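Local coordinates for protein malate synthase (Haloferax volcanii, PDB 3OYZ) that condenses acetyl-CoA with glyoxylate in a magnesium-dependent Claisen reaction and hydrolyses the malyl-CoA intermediate to malate and CoA in the glyoxylate cycle, at residues Gly125-Asp128 with Asp129-Ala133. Residues are numbered along the deposited sequence; the frame is centred on the assembly and turned at random.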
loop_
_atom_site.group_PDB
_atom_site.type_symbol
_atom_site.label_atom_id
_atom_site.label_comp_id
_atom_site.label_asym_id
_atom_site.label_seq_id
_atom_site.Cartn_x
_atom_site.Cartn_y
_atom_site.Cartn_z
ATOM N N GLY A 125 -4.902 10.585 16.611
ATOM C CA GLY A 125 -5.662 10.808 15.369
ATOM C C GLY A 125 -4.751 11.513 14.379
ATOM O O GLY A 125 -3.624 11.039 14.183
ATOM N N GLY A 126 -5.206 12.642 13.808
ATOM C CA GLY A 126 -4.361 13.436 12.880
ATOM C C GLY A 126 -3.262 14.179 13.601
ATOM O O GLY A 126 -3.202 14.177 14.860
ATOM N N ILE A 127 -2.387 14.831 12.837
ATOM C CA ILE A 127 -1.215 15.428 13.469
ATOM C C ILE A 127 -1.580 16.488 14.519
ATOM O O ILE A 127 -0.856 16.669 15.508
ATOM C CB ILE A 127 -0.279 15.965 12.349
ATOM C CG1 ILE A 127 1.097 16.271 12.980
ATOM C CG2 ILE A 127 -0.903 17.261 11.699
ATOM C CD1 ILE A 127 1.823 14.886 13.200
ATOM N N ASP A 128 -2.748 17.138 14.422
ATOM C CA ASP A 128 -3.037 18.150 15.433
ATOM C C ASP A 128 -3.369 17.468 16.796
ATOM O O ASP A 128 -3.042 18.051 17.822
ATOM C CB ASP A 128 -4.203 19.076 15.005
ATOM C CG ASP A 128 -3.685 20.142 14.018
ATOM O OD1 ASP A 128 -2.453 20.220 13.718
ATOM O OD2 ASP A 128 -4.459 20.972 13.571
ATOM N N ASP A 129 -3.893 16.251 16.779
ATOM C CA ASP A 129 -4.072 15.468 18.053
ATOM C C ASP A 129 -2.689 15.046 18.595
ATOM O O ASP A 129 -2.460 15.041 19.822
ATOM C CB ASP A 129 -4.838 14.167 17.794
ATOM C CG ASP A 129 -5.111 13.351 19.101
ATOM O OD1 ASP A 129 -5.684 13.942 20.066
ATOM O OD2 ASP A 129 -4.626 12.190 19.171
ATOM N N TRP A 130 -1.737 14.675 17.735
ATOM C CA TRP A 130 -0.372 14.418 18.251
ATOM C C TRP A 130 0.257 15.644 18.877
ATOM O O TRP A 130 1.006 15.536 19.866
ATOM C CB TRP A 130 0.645 13.905 17.176
ATOM C CG TRP A 130 0.233 12.672 16.399
ATOM C CD1 TRP A 130 -1.019 12.250 16.047
ATOM C CD2 TRP A 130 1.149 11.799 15.718
ATOM N NE1 TRP A 130 -0.948 11.157 15.222
ATOM C CE2 TRP A 130 0.378 10.886 14.960
ATOM C CE3 TRP A 130 2.547 11.763 15.641
ATOM C CZ2 TRP A 130 0.945 9.859 14.182
ATOM C CZ3 TRP A 130 3.138 10.744 14.825
ATOM C CH2 TRP A 130 2.328 9.799 14.145
ATOM N N LYS A 131 -0.032 16.840 18.372
ATOM C CA LYS A 131 0.557 18.045 18.951
ATOM C C LYS A 131 -0.115 18.184 20.341
ATOM O O LYS A 131 0.462 18.800 21.222
ATOM C CB LYS A 131 0.150 19.261 18.099
ATOM C CG LYS A 131 0.930 19.188 16.743
ATOM C CD LYS A 131 0.530 20.385 15.807
ATOM C CE LYS A 131 1.227 20.186 14.418
ATOM N NZ LYS A 131 0.455 21.098 13.498
ATOM N N LYS A 132 -1.365 17.788 20.514
ATOM C CA LYS A 132 -1.975 17.969 21.905
ATOM C C LYS A 132 -1.209 17.083 22.924
ATOM O O LYS A 132 -0.959 17.523 24.031
ATOM C CB LYS A 132 -3.415 17.449 21.904
ATOM C CG LYS A 132 -4.339 18.389 21.082
ATOM C CD LYS A 132 -5.715 17.750 20.904
ATOM C CE LYS A 132 -6.566 18.716 20.029
ATOM N NZ LYS A 132 -7.942 18.124 19.802
ATOM N N ALA A 133 -0.827 15.861 22.556
ATOM C CA ALA A 133 -0.114 15.017 23.516
ATOM C C ALA A 133 1.257 15.682 23.726
ATOM O O ALA A 133 1.715 15.858 24.885
ATOM C CB ALA A 133 0.018 13.576 22.976
#
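I127 lays the end of its side chain over one face of the W130 indole, CD1 reaching CE3 at 4.0 Å from a position offset toward the ring's rim. The isoleucine gets there because CG1 stands opposite its own backbone N (chi1 -166°), and the two side chains cross at about a right angle. L169 of helix 169-174 touches both residues, while V155 and I157 of strand 152-157 also pack against the indole.

The ring is steadied at its nitrogen as well: W130 NE1 donates to G125 O at 2.9 Å, arriving above the carbonyl plane and well off a lone pair, so a carbonyl of the loop is satisfied by a side chain. The N-H of the same glycine is used too: G125 N donates to D129 OD2 at 3.0 Å, on the anti side of the carboxylate and tilted out of its plane, and the same oxygen accepts a hydrogen bond from W87 NE1, so two donors grip one buried atom.

These bonds tie the loop after strand 118-121 to the first turn of helix 127-143, within a beta-alpha-beta unit of the TIM barrel. G126 is the N-cap residue; its O accepts the W130 N-H at 3.3 Å, and K131 N to I127 O continues the helical pattern. The magnesium ligand E158 lies nearby, just after the end of the next strand, 152-157.

On the more exposed side, D128 and K131 run alongside each other. An extended lysine chain carries NZ to D128 OD1 at 3.0 Å, nearly in line with the C-O bond. K131 NZ also forms a salt bridge with E172, and this pair of carboxylates would probably favour the charged ammonium.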